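PDB 4U3W: 2-aminomuconate 6-semialdehyde dehydrogenase from Burkholderia cenocepacia, which probably catalyses the NAD-dependent oxidation of 2-aminomuconate 6-semialdehyde to 2-aminomuconate, as a member of the aldehyde dehydrogenase family. Local coordinates for residues A[22-27]-A[49-54]; A[37-42]-A[53-58]; A[197-202]-A[226-231]. All blocks are in the same frame, centred on the assembly; numbering follows the deposited sequence.

Interaction 1 of 3, residues A[22-27]-A[49-54]; sequences QLLRHY and KLADVC
This is a parallel strand pair at the centre of a four-stranded mixed sheet near the N-terminus. L23 is paired with D52, and L24 with V53. Three nearly straight backbone bonds make the ladder. D52 N gives to Q22 O (2.9 Å), L24 N to D52 O, and C54 N to L24 O (2.9 Å). Each donor lies almost along the C=O axis.

L23 and D52 share one sheet face. There L23 CG is anti to the backbone N (chi1 179°), and L23 CD1 rests on C54 SG at 3.7 Å. L24 and V53 share the other face, with L24 CD1 4.3 Å from V53 CG2; L24 CG also packs on A51 CB at 4.1 Å. The ring of H26 meets the strand end obliquely, with H26 CE1 3.3 Å from C54 O. Both ring nitrogens are hydrogen-bonded, ND1 to H226 N and NE2 to S35 OG. K49 NZ forms a salt bridge to D52 OD1 (2.7 Å) on its syn lone pair, within the strand.

L50 and A51 both face N41 of strand 38-42, making a classic beta bulge. Strand 31-33 flanks 23-28, and L24 touches P202 and S203 at the start of helix 203-214.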
loop_
_atom_site.group_PDB
_atom_site.type_symbol
_atom_site.label_atom_id
_atom_site.label_comp_id
_atom_site.label_asym_id
_atom_site.label_seq_id
_atom_site.Cartn_x
_atom_site.Cartn_y
_atom_site.Cartn_z
ATOM N N GLN A 22 -25.965 43.247 11.568
ATOM C CA GLN A 22 -25.681 41.990 10.914
ATOM C C GLN A 22 -25.905 40.955 11.995
ATOM O O GLN A 22 -25.351 41.077 13.099
ATOM C CB GLN A 22 -24.252 41.894 10.346
ATOM C CG GLN A 22 -24.095 40.603 9.463
ATOM C CD GLN A 22 -22.694 40.335 8.852
ATOM O OE1 GLN A 22 -21.651 40.813 9.327
ATOM N NE2 GLN A 22 -22.688 39.548 7.786
ATOM N N LEU A 23 -26.696 39.929 11.688
ATOM C CA LEU A 23 -26.908 38.861 12.658
ATOM C C LEU A 23 -26.397 37.594 12.010
ATOM O O LEU A 23 -26.851 37.242 10.918
ATOM C CB LEU A 23 -28.402 38.716 13.038
ATOM C CG LEU A 23 -28.794 37.613 14.036
ATOM C CD1 LEU A 23 -28.208 37.984 15.397
ATOM C CD2 LEU A 23 -30.375 37.424 14.166
ATOM N N LEU A 24 -25.463 36.931 12.691
ATOM C CA LEU A 24 -24.899 35.662 12.240
ATOM C C LEU A 24 -25.679 34.525 12.891
ATOM O O LEU A 24 -25.662 34.350 14.130
ATOM C CB LEU A 24 -23.405 35.560 12.567
ATOM C CG LEU A 24 -22.510 36.667 11.954
ATOM C CD1 LEU A 24 -21.028 36.408 12.250
ATOM C CD2 LEU A 24 -22.687 36.746 10.450
ATOM N N ARG A 25 -26.361 33.785 12.034
ATOM C CA ARG A 25 -27.256 32.701 12.431
ATOM C C ARG A 25 -26.599 31.321 12.298
ATOM O O ARG A 25 -25.576 31.161 11.578
ATOM C CB ARG A 25 -28.538 32.774 11.576
ATOM C CG ARG A 25 -29.412 34.049 11.814
ATOM C CD ARG A 25 -30.587 34.065 10.810
ATOM N NE ARG A 25 -31.432 35.258 10.951
ATOM C CZ ARG A 25 -31.162 36.432 10.391
ATOM N NH1 ARG A 25 -30.065 36.564 9.623
ATOM N NH2 ARG A 25 -32.005 37.464 10.567
ATOM N N HIS A 26 -27.144 30.354 13.047
ATOM C CA HIS A 26 -26.827 28.953 12.901
ATOM C C HIS A 26 -27.353 28.474 11.552
ATOM O O HIS A 26 -28.237 29.105 10.964
ATOM C CB HIS A 26 -27.457 28.086 14.032
ATOM C CG HIS A 26 -27.330 28.709 15.382
ATOM N ND1 HIS A 26 -26.121 28.858 16.023
ATOM C CD2 HIS A 26 -28.283 29.270 16.192
ATOM C CE1 HIS A 26 -26.320 29.514 17.169
ATOM N NE2 HIS A 26 -27.628 29.737 17.310
ATOM N N TYR A 27 -26.844 27.342 11.089
ATOM C CA TYR A 27 -27.376 26.724 9.867
ATOM C C TYR A 27 -27.718 25.297 10.209
ATOM O O TYR A 27 -26.829 24.485 10.452
ATOM C CB TYR A 27 -26.376 26.788 8.702
ATOM C CG TYR A 27 -26.938 26.209 7.397
ATOM C CD1 TYR A 27 -27.860 26.927 6.645
ATOM C CD2 TYR A 27 -26.521 24.969 6.912
ATOM C CE1 TYR A 27 -28.395 26.404 5.430
ATOM C CE2 TYR A 27 -27.079 24.397 5.677
ATOM C CZ TYR A 27 -28.011 25.155 4.963
ATOM O OH TYR A 27 -28.565 24.714 3.785
ATOM N N LYS A 49 -17.769 46.958 16.931
ATOM C CA LYS A 49 -18.650 45.820 16.750
ATOM C C LYS A 49 -18.879 45.532 15.257
ATOM O O LYS A 49 -19.182 46.437 14.495
ATOM C CB LYS A 49 -19.975 46.112 17.469
ATOM C CG LYS A 49 -21.001 44.975 17.388
ATOM C CD LYS A 49 -22.258 45.490 18.138
ATOM C CE LYS A 49 -23.424 44.606 17.942
ATOM N NZ LYS A 49 -24.385 44.751 19.074
ATOM N N LEU A 50 -18.658 44.288 14.834
ATOM C CA LEU A 50 -18.809 43.856 13.437
ATOM C C LEU A 50 -20.185 43.210 13.176
ATOM O O LEU A 50 -20.748 43.351 12.091
ATOM C CB LEU A 50 -17.722 42.833 13.060
ATOM C CG LEU A 50 -16.263 43.322 13.226
ATOM C CD1 LEU A 50 -15.312 42.134 13.139
ATOM C CD2 LEU A 50 -15.977 44.340 12.181
ATOM N N ALA A 51 -20.724 42.556 14.200
ATOM C CA ALA A 51 -21.975 41.800 14.104
ATOM C C ALA A 51 -22.434 41.333 15.453
ATOM O O ALA A 51 -21.664 41.362 16.440
ATOM C CB ALA A 51 -21.777 40.548 13.177
ATOM N N ASP A 52 -23.691 40.895 15.507
ATOM C CA ASP A 52 -24.166 40.056 16.613
ATOM C C ASP A 52 -24.213 38.590 16.150
ATOM O O ASP A 52 -24.580 38.317 15.024
ATOM C CB ASP A 52 -25.555 40.473 17.087
ATOM C CG ASP A 52 -25.593 41.902 17.592
ATOM O OD1 ASP A 52 -25.005 42.160 18.666
ATOM O OD2 ASP A 52 -26.181 42.752 16.892
ATOM N N VAL A 53 -23.885 37.681 17.060
ATOM C CA VAL A 53 -23.741 36.257 16.762
ATOM C C VAL A 53 -24.736 35.524 17.641
ATOM O O VAL A 53 -24.793 35.768 18.863
ATOM C CB VAL A 53 -22.315 35.754 17.079
ATOM C CG1 VAL A 53 -22.098 34.359 16.513
ATOM C CG2 VAL A 53 -21.220 36.720 16.497
ATOM N N CYS A 54 -25.532 34.641 17.058
ATOM C CA CYS A 54 -26.466 33.867 17.875
ATOM C C CYS A 54 -25.723 32.845 18.746
ATOM O O CYS A 54 -24.741 32.229 18.322
ATOM C CB CYS A 54 -27.483 33.147 16.965
ATOM S SG CYS A 54 -28.533 34.327 16.113
#

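Interaction 2 of 3, residues A[37-42]-A[53-58]; sequences TTFPNL and VCEADA. With MG (magnesium ion), chain C.
Three backbone bonds join residues 37-39 to 53-55. F39 and V53 form an antiparallel hydrogen-bonded pair: F39 N gives to V53 O at 2.8 Å, and V53 N returns to F39 O at 2.8 Å. Both donors lie in the plane of the carbonyl they meet. T38 and C54 are the next, non-hydrogen-bonded pair. Beyond it E55 N gives to T37 O at 3.0 Å, but from above the carbonyl plane, 31° out of it.

At the T37 end, a water bridges the two segments: it gives a proton to E55 O (2.6 Å) and also bonds T37 OG1.

A chi1 of 61° tucks F39 CG in between its own N and C. This turns one ring face onto V53, whose CB lies 3.7 Å from the ring centroid in a CH-pi contact. E55 crosses the ring at about a right angle, with OE1 3.3 Å from F39 CD2. That oxygen is satisfied by H228 ND1. The ring of H228 also meets F39 edge-to-face.

N41 OD1 lies 2.6 Å from a magnesium-bound water, which probably donates to it, and N41 ND2 bonds D109 OD1. L42 N gives to a second magnesium-bound water, while L42 O binds the ion itself at 2.5 Å. E200 is the other protein ligand of this site. Past the strand, D57 is an N-cap, its OD1 accepting from L60 N at the start of helix 58-76. The whole is a beta hairpin whose outer strand ends in a magnesium ligand, the carbonyl of L42.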
loop_
_atom_site.group_PDB
_atom_site.type_symbol
_atom_site.label_atom_id
_atom_site.label_comp_id
_atom_site.label_asym_id
_atom_site.label_seq_id
_atom_site.Cartn_x
_atom_site.Cartn_y
_atom_site.Cartn_z
ATOM N N THR A 37 -30.510 34.092 22.420
ATOM C CA THR A 37 -29.580 35.122 22.956
ATOM C C THR A 37 -28.465 35.318 21.898
ATOM O O THR A 37 -28.265 34.431 21.007
ATOM C CB THR A 37 -28.888 34.733 24.308
ATOM O OG1 THR A 37 -27.983 33.645 24.050
ATOM C CG2 THR A 37 -29.886 34.304 25.384
ATOM N N THR A 38 -27.773 36.465 21.974
ATOM C CA THR A 38 -26.681 36.774 21.035
ATOM C C THR A 38 -25.451 37.358 21.775
ATOM O O THR A 38 -25.564 37.728 22.930
ATOM C CB THR A 38 -27.110 37.792 19.976
ATOM O OG1 THR A 38 -27.346 39.063 20.607
ATOM C CG2 THR A 38 -28.422 37.337 19.268
ATOM N N PHE A 39 -24.297 37.429 21.108
ATOM C CA PHE A 39 -23.100 38.060 21.709
ATOM C C PHE A 39 -22.393 38.865 20.594
ATOM O O PHE A 39 -22.555 38.557 19.420
ATOM C CB PHE A 39 -22.150 37.021 22.334
ATOM C CG PHE A 39 -21.592 36.011 21.355
ATOM C CD1 PHE A 39 -20.370 36.219 20.692
ATOM C CD2 PHE A 39 -22.266 34.825 21.118
ATOM C CE1 PHE A 39 -19.873 35.273 19.813
ATOM C CE2 PHE A 39 -21.779 33.876 20.269
ATOM C CZ PHE A 39 -20.541 34.080 19.601
ATOM N N PRO A 40 -21.637 39.921 20.954
ATOM C CA PRO A 40 -21.070 40.750 19.878
ATOM C C PRO A 40 -19.787 40.135 19.267
ATOM O O PRO A 40 -19.010 39.425 19.926
ATOM C CB PRO A 40 -20.726 42.095 20.575
ATOM C CG PRO A 40 -21.321 42.058 21.889
ATOM C CD PRO A 40 -21.537 40.590 22.263
ATOM N N ASN A 41 -19.622 40.351 17.969
ATOM C CA ASN A 41 -18.351 40.010 17.260
ATOM C C ASN A 41 -17.576 41.331 17.136
ATOM O O ASN A 41 -18.084 42.273 16.569
ATOM C CB ASN A 41 -18.619 39.385 15.888
ATOM C CG ASN A 41 -17.311 39.085 15.088
ATOM O OD1 ASN A 41 -16.250 38.876 15.666
ATOM N ND2 ASN A 41 -17.427 39.014 13.765
ATOM N N LEU A 42 -16.410 41.422 17.753
ATOM C CA LEU A 42 -15.641 42.688 17.797
ATOM C C LEU A 42 -14.360 42.592 16.996
ATOM O O LEU A 42 -13.717 41.535 16.965
ATOM C CB LEU A 42 -15.290 43.079 19.230
ATOM C CG LEU A 42 -16.450 43.171 20.203
ATOM C CD1 LEU A 42 -15.897 43.425 21.610
ATOM C CD2 LEU A 42 -17.417 44.261 19.760
ATOM N N VAL A 53 -23.885 37.681 17.060
ATOM C CA VAL A 53 -23.741 36.257 16.762
ATOM C C VAL A 53 -24.736 35.524 17.641
ATOM O O VAL A 53 -24.793 35.768 18.863
ATOM C CB VAL A 53 -22.315 35.754 17.079
ATOM C CG1 VAL A 53 -22.098 34.359 16.513
ATOM C CG2 VAL A 53 -21.220 36.720 16.497
ATOM N N CYS A 54 -25.532 34.641 17.058
ATOM C CA CYS A 54 -26.466 33.867 17.875
ATOM C C CYS A 54 -25.723 32.845 18.746
ATOM O O CYS A 54 -24.741 32.229 18.322
ATOM C CB CYS A 54 -27.483 33.147 16.965
ATOM S SG CYS A 54 -28.533 34.327 16.113
ATOM N N GLU A 55 -26.240 32.569 19.927
ATOM C CA GLU A 55 -25.601 31.596 20.826
ATOM C C GLU A 55 -26.418 30.311 20.971
ATOM O O GLU A 55 -27.561 30.355 21.519
ATOM C CB GLU A 55 -25.435 32.238 22.204
ATOM C CG GLU A 55 -24.903 31.309 23.289
ATOM C CD GLU A 55 -23.360 31.145 23.205
ATOM O OE1 GLU A 55 -22.630 32.130 22.941
ATOM O OE2 GLU A 55 -22.907 30.005 23.351
ATOM N N ALA A 56 -25.891 29.162 20.559
ATOM C CA ALA A 56 -26.730 27.926 20.633
ATOM C C ALA A 56 -26.783 27.301 22.052
ATOM O O ALA A 56 -25.734 27.018 22.655
ATOM C CB ALA A 56 -26.221 26.877 19.638
ATOM N N ASP A 57 -27.980 27.106 22.601
ATOM C CA ASP A 57 -28.074 26.435 23.893
ATOM C C ASP A 57 -28.127 24.918 23.663
ATOM O O ASP A 57 -28.162 24.441 22.508
ATOM C CB ASP A 57 -29.299 26.918 24.705
ATOM C CG ASP A 57 -30.660 26.541 24.066
ATOM O OD1 ASP A 57 -30.780 25.539 23.356
ATOM O OD2 ASP A 57 -31.646 27.263 24.310
ATOM N N ALA A 58 -28.161 24.157 24.752
ATOM C CA ALA A 58 -28.072 22.703 24.648
ATOM C C ALA A 58 -29.241 22.051 23.853
ATOM O O ALA A 58 -29.035 21.007 23.204
ATOM C CB ALA A 58 -27.989 22.093 26.055
HETATM MG MG MG C . -13.087 39.570 18.399
HETATM O O HOH W 1 -28.836 31.001 23.717
HETATM O O HOH W 2 -13.791 38.795 16.477
HETATM O O HOH W 3 -15.086 39.120 18.904
HETATM O O HOH W 4 -13.658 39.805 20.915
HETATM O O HOH W 5 -11.228 40.832 19.222
#

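Interaction 3 of 3, residues A[197-202]-A[226-231]; sequences PSEETP and HGHGQN
The H228 ring has one face against E199, whose CB stands over the ring centre at 3.9 Å in a CH-pi contact. The contact joins two loops that follow parallel strands, 192-196 and 222-224, in the Rossmann-like part of the aldehyde dehydrogenase fold. E199 CG also lies over the H228 face, 3.7 Å from H228 CD2. Two oxygens lie at the edge of the H226 ring: P202 O, 3.4 Å from H226 CE1, and a water in plane beside ND1. P202 CB is 3.5 Å from the same CE1, and P197 CG approaches obliquely.

The first loop carries the sequence K196-P197-S198-E199, which in NAD-dependent relatives lines the adenosine ribose site. S198 opens a type I turn to T201, and its OG accepts from E200 N as an ST turn. With chi1 at 60°, E199 CG tucks in between its own N and C, and the chain bends at chi2, laying it across the imidazole.

No direct hydrogen bond crosses the contact; waters do the bridging. One links P197 O (3.1 Å), H226 ND1 and G227 N. H226 NE2 bonds T206 OG1. A second water gives to E199 OE2 and accepts from G229 N, both at 2.7 Å.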
loop_
_atom_site.group_PDB
_atom_site.type_symbol
_atom_site.label_atom_id
_atom_site.label_comp_id
_atom_site.label_asym_id
_atom_site.label_seq_id
_atom_site.Cartn_x
_atom_site.Cartn_y
_atom_site.Cartn_z
ATOM N N PRO A 197 -17.585 26.819 15.044
ATOM C CA PRO A 197 -16.343 27.607 14.907
ATOM C C PRO A 197 -16.132 28.439 16.147
ATOM O O PRO A 197 -17.036 28.578 17.013
ATOM C CB PRO A 197 -16.607 28.507 13.707
ATOM C CG PRO A 197 -18.185 28.742 13.780
ATOM C CD PRO A 197 -18.732 27.404 14.322
ATOM N N SER A 198 -14.937 28.994 16.256
ATOM C CA SER A 198 -14.629 29.811 17.418
ATOM C C SER A 198 -15.544 31.032 17.533
ATOM O O SER A 198 -15.949 31.639 16.531
ATOM C CB SER A 198 -13.156 30.270 17.411
ATOM O OG SER A 198 -12.993 31.173 18.487
ATOM N N GLU A 199 -15.925 31.346 18.785
ATOM C CA GLU A 199 -16.740 32.524 19.030
ATOM C C GLU A 199 -16.002 33.800 18.552
ATOM O O GLU A 199 -16.652 34.775 18.232
ATOM C CB GLU A 199 -17.135 32.655 20.527
ATOM C CG GLU A 199 -15.939 32.778 21.495
ATOM C CD GLU A 199 -15.393 31.420 21.981
ATOM O OE1 GLU A 199 -15.649 30.352 21.351
ATOM O OE2 GLU A 199 -14.673 31.417 23.002
ATOM N N GLU A 200 -14.660 33.798 18.478
ATOM C CA GLU A 200 -13.929 34.964 17.984
ATOM C C GLU A 200 -14.011 35.155 16.470
ATOM O O GLU A 200 -13.784 36.289 15.959
ATOM C CB GLU A 200 -12.425 34.862 18.329
ATOM C CG GLU A 200 -12.100 34.874 19.829
ATOM C CD GLU A 200 -12.384 36.238 20.476
ATOM O OE1 GLU A 200 -12.565 37.263 19.766
ATOM O OE2 GLU A 200 -12.416 36.277 21.708
ATOM N N THR A 201 -14.217 34.033 15.760
ATOM C CA THR A 201 -14.129 34.035 14.294
ATOM C C THR A 201 -15.262 33.274 13.624
ATOM O O THR A 201 -15.070 32.189 13.009
ATOM C CB THR A 201 -12.711 33.463 13.821
ATOM O OG1 THR A 201 -12.532 32.129 14.320
ATOM C CG2 THR A 201 -11.580 34.344 14.399
ATOM N N PRO A 202 -16.475 33.855 13.694
ATOM C CA PRO A 202 -17.665 33.210 13.145
ATOM C C PRO A 202 -17.920 33.447 11.641
ATOM O O PRO A 202 -18.765 32.755 11.083
ATOM C CB PRO A 202 -18.802 33.870 13.961
ATOM C CG PRO A 202 -18.270 35.288 14.229
ATOM C CD PRO A 202 -16.803 35.055 14.505
ATOM N N HIS A 226 -23.290 28.326 16.296
ATOM C CA HIS A 226 -22.407 29.306 16.888
ATOM C C HIS A 226 -22.493 29.308 18.392
ATOM O O HIS A 226 -23.551 28.939 18.998
ATOM C CB HIS A 226 -22.715 30.714 16.406
ATOM C CG HIS A 226 -22.326 30.961 14.975
ATOM N ND1 HIS A 226 -21.002 30.947 14.529
ATOM C CD2 HIS A 226 -23.082 31.213 13.876
ATOM C CE1 HIS A 226 -20.973 31.243 13.250
ATOM N NE2 HIS A 226 -22.219 31.404 12.818
ATOM N N GLY A 227 -21.397 29.741 19.002
ATOM C CA GLY A 227 -21.418 29.916 20.440
ATOM C C GLY A 227 -20.082 29.775 21.088
ATOM O O GLY A 227 -19.070 29.637 20.400
ATOM N N HIS A 228 -20.096 29.783 22.413
ATOM C CA HIS A 228 -18.884 29.675 23.185
ATOM C C HIS A 228 -18.497 28.224 23.436
ATOM O O HIS A 228 -19.066 27.321 22.838
ATOM C CB HIS A 228 -19.042 30.492 24.498
ATOM C CG HIS A 228 -18.961 31.960 24.244
ATOM N ND1 HIS A 228 -19.929 32.633 23.521
ATOM C CD2 HIS A 228 -18.002 32.880 24.546
ATOM C CE1 HIS A 228 -19.597 33.915 23.431
ATOM N NE2 HIS A 228 -18.421 34.086 24.018
ATOM N N GLY A 229 -17.488 28.006 24.271
ATOM C CA GLY A 229 -16.904 26.670 24.432
ATOM C C GLY A 229 -17.346 26.083 25.766
ATOM O O GLY A 229 -18.372 25.444 25.864
ATOM N N GLN A 230 -16.565 26.308 26.812
ATOM C CA GLN A 230 -16.890 25.770 28.122
ATOM C C GLN A 230 -18.257 26.249 28.637
ATOM O O GLN A 230 -18.625 27.436 28.501
ATOM C CB GLN A 230 -15.794 26.157 29.101
ATOM C CG GLN A 230 -16.024 25.650 30.513
ATOM C CD GLN A 230 -15.011 26.169 31.516
ATOM O OE1 GLN A 230 -14.014 26.753 31.127
ATOM N NE2 GLN A 230 -15.263 25.951 32.814
ATOM N N ASN A 231 -19.016 25.300 29.188
ATOM C CA ASN A 231 -20.405 25.483 29.613
ATOM C C ASN A 231 -21.307 26.155 28.566
ATOM O O ASN A 231 -22.283 26.892 28.876
ATOM C CB ASN A 231 -20.524 26.284 30.928
ATOM C CG ASN A 231 -19.979 25.595 32.082
ATOM O OD1 ASN A 231 -20.448 24.512 32.493
ATOM N ND2 ASN A 231 -19.103 26.365 32.823
HETATM O O HOH W 6 -19.326 30.626 16.994
HETATM O O HOH W 7 -15.727 29.944 25.062
#

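How the interactions relate
Interactions 1 and 2 share V53 and C54 and build one sheet. Strand 49-54 pairs in parallel with 23-28 and antiparallel with 38-42. Both rest on direct backbone bonds, and each includes exposed residues as well as buried ones. Interaction 3 has no strand ladder; it packs rings and prolines and uses bridging waters. None of its touching residues is exposed. Its centre is about 15 Å from the chain centre, against about 23 Å for the other two. It also underlies the sheet: hydrogen bonds from both strand contacts end on 226-228, among them A56 N to H226 O. L42 of segment 37-42 and E200 of segment 197-202 bind one magnesium.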